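Local coordinates for protein forkhead-associated 1 (Saccharomyces cerevisiae, PDB 6C4U) that probably binds phosphothreonine-containing peptides through its FHA domain, here an engineered form directed at a phosphopeptide of human c-Myc, at residues N79-G85 with D100-R105. Numbering follows the deposited sequence.
Sequences NGTWLNG and DEITVR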
loop_
_atom_site.group_PDB
_atom_site.type_symbol
_atom_site.label_atom_id
_atom_site.label_comp_id
_atom_site.label_asym_id
_atom_site.label_seq_id
_atom_site.Cartn_x
_atom_site.Cartn_y
_atom_site.Cartn_z
ATOM N N ASN F 79 5.519 13.960 -1.912
ATOM C CA ASN F 79 6.479 14.031 -0.802
ATOM C C ASN F 79 7.242 12.744 -0.450
ATOM O O ASN F 79 7.940 12.693 0.561
ATOM C CB ASN F 79 5.753 14.584 0.419
ATOM C CG ASN F 79 5.413 16.052 0.266
ATOM O OD1 ASN F 79 6.252 16.850 -0.151
ATOM N ND2 ASN F 79 4.180 16.418 0.595
ATOM N N GLY F 80 7.096 11.706 -1.269
ATOM C CA GLY F 80 7.842 10.464 -1.068
ATOM C C GLY F 80 7.220 9.475 -0.107
ATOM O O GLY F 80 6.335 9.814 0.701
ATOM N N THR F 81 7.725 8.247 -0.208
ATOM C CA THR F 81 7.200 7.100 0.527
ATOM C C THR F 81 8.380 6.233 0.931
ATOM O O THR F 81 9.234 5.933 0.100
ATOM C CB THR F 81 6.229 6.298 -0.365
ATOM O OG1 THR F 81 5.057 7.086 -0.589
ATOM C CG2 THR F 81 5.822 4.963 0.262
ATOM N N TRP F 82 8.406 5.824 2.201
ATOM C CA TRP F 82 9.514 5.065 2.784
ATOM C C TRP F 82 9.115 3.631 3.034
ATOM O O TRP F 82 8.035 3.373 3.551
ATOM C CB TRP F 82 9.924 5.697 4.107
ATOM C CG TRP F 82 10.819 6.844 3.921
ATOM C CD1 TRP F 82 12.159 6.854 4.092
ATOM C CD2 TRP F 82 10.451 8.158 3.500
ATOM N NE1 TRP F 82 12.657 8.096 3.813
ATOM C CE2 TRP F 82 11.629 8.918 3.448
ATOM C CE3 TRP F 82 9.241 8.767 3.167
ATOM C CZ2 TRP F 82 11.642 10.251 3.070
ATOM C CZ3 TRP F 82 9.251 10.099 2.790
ATOM C CH2 TRP F 82 10.450 10.829 2.746
ATOM N N LEU F 83 9.992 2.704 2.677
ATOM C CA LEU F 83 9.757 1.283 2.897
ATOM C C LEU F 83 10.864 0.769 3.800
ATOM O O LEU F 83 12.034 0.738 3.392
ATOM C CB LEU F 83 9.755 0.530 1.572
ATOM C CG LEU F 83 9.720 -0.992 1.649
ATOM C CD1 LEU F 83 8.595 -1.478 2.538
ATOM C CD2 LEU F 83 9.540 -1.579 0.257
ATOM N N ASN F 84 10.492 0.371 5.021
ATOM C CA ASN F 84 11.449 -0.003 6.067
ATOM C C ASN F 84 12.466 1.120 6.220
ATOM O O ASN F 84 13.675 0.902 6.166
ATOM C CB ASN F 84 12.136 -1.345 5.760
ATOM C CG ASN F 84 11.135 -2.476 5.576
ATOM O OD1 ASN F 84 10.140 -2.589 6.315
ATOM N ND2 ASN F 84 11.382 -3.318 4.578
ATOM N N GLY F 85 11.950 2.338 6.351
ATOM C CA GLY F 85 12.774 3.502 6.617
ATOM C C GLY F 85 13.733 3.975 5.537
ATOM O O GLY F 85 14.510 4.883 5.797
ATOM N N ASP F 100 6.679 -5.791 6.352
ATOM C CA ASP F 100 7.323 -4.537 5.921
ATOM C C ASP F 100 6.588 -3.329 6.464
ATOM O O ASP F 100 5.389 -3.398 6.722
ATOM C CB ASP F 100 7.388 -4.443 4.387
ATOM C CG ASP F 100 8.559 -5.215 3.790
ATOM O OD1 ASP F 100 9.305 -5.874 4.544
ATOM O OD2 ASP F 100 8.719 -5.168 2.559
ATOM N N GLU F 101 7.321 -2.234 6.646
ATOM C CA GLU F 101 6.758 -1.014 7.221
ATOM C C GLU F 101 6.792 0.135 6.210
ATOM O O GLU F 101 7.860 0.657 5.858
ATOM C CB GLU F 101 7.517 -0.632 8.499
ATOM C CG GLU F 101 6.909 0.501 9.313
ATOM C CD GLU F 101 7.748 0.857 10.559
ATOM O OE1 GLU F 101 8.956 0.484 10.669
ATOM O OE2 GLU F 101 7.230 1.496 11.484
ATOM N N ILE F 102 5.609 0.542 5.778
ATOM C CA ILE F 102 5.427 1.647 4.836
ATOM C C ILE F 102 5.173 2.915 5.636
ATOM O O ILE F 102 4.306 2.936 6.498
ATOM C CB ILE F 102 4.253 1.341 3.871
ATOM C CG1 ILE F 102 4.535 0.028 3.117
ATOM C CG2 ILE F 102 4.100 2.425 2.832
ATOM C CD1 ILE F 102 3.439 -0.426 2.187
ATOM N N THR F 103 5.923 3.971 5.338
ATOM C CA THR F 103 5.916 5.202 6.145
ATOM C C THR F 103 5.783 6.418 5.254
ATOM O O THR F 103 6.439 6.479 4.221
ATOM C CB THR F 103 7.246 5.359 6.927
ATOM O OG1 THR F 103 8.026 4.141 6.868
ATOM C CG2 THR F 103 6.972 5.727 8.337
ATOM N N VAL F 104 4.956 7.383 5.652
ATOM C CA VAL F 104 4.802 8.640 4.889
ATOM C C VAL F 104 4.928 9.820 5.846
ATOM O O VAL F 104 4.708 9.682 7.025
ATOM C CB VAL F 104 3.458 8.697 4.120
ATOM C CG1 VAL F 104 3.337 7.505 3.193
ATOM C CG2 VAL F 104 2.262 8.744 5.056
ATOM N N ARG F 105 5.254 10.993 5.344
ATOM C CA ARG F 105 5.389 12.179 6.214
ATOM C C ARG F 105 4.080 12.947 6.300
ATOM O O ARG F 105 3.293 12.974 5.327
ATOM C CB ARG F 105 6.462 13.085 5.681
ATOM C CG ARG F 105 7.852 12.460 5.714
ATOM C CD ARG F 105 8.731 12.840 4.520
ATOM N NE ARG F 105 9.061 14.265 4.485
ATOM C CZ ARG F 105 9.374 14.976 3.403
ATOM N NH1 ARG F 105 9.450 14.404 2.195
ATOM N NH2 ARG F 105 9.611 16.279 3.521
#
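Strands 82-83 and 101-105 pair antiparallel in the FHA beta-sandwich. Trp82 and Thr103 form the hydrogen-bonded pair, Trp82 N to Thr103 O at 2.9 Å and Thr103 N to Trp82 O at 2.8 Å; Thr103 OG1 adds a weak bond to that same Trp82 O. Beyond the non-hydrogen-bonded pair Leu83-Ile102, whose apolar side chains share the other face, Asn84 N donates to Glu101 O (2.8 Å). Asn84 turns with positive phi, a conformation asparagine tolerates, so its side chain replaces the backbone: Glu101 N donates to Asn84 OD1 (2.9 Å). Asp100 accepts a weak bond from Asn84 through OD1, and its OD2 takes Ser97 N. At the far end Arg105 is long enough for NH1 to reach Asn79 O (2.8 Å, weak), while Asn79 ND2 bonds Pro55 O and the bound peptide's backbone. Gly80, at phi 85° and psi 164°, adopts angles where a CB would strike the preceding carbonyl. Backbone pairing, completed at one end by the side-chain amide of Asn84, thus holds the strands together, while only a weak Arg105 bond reaches peptide-binding Asn79.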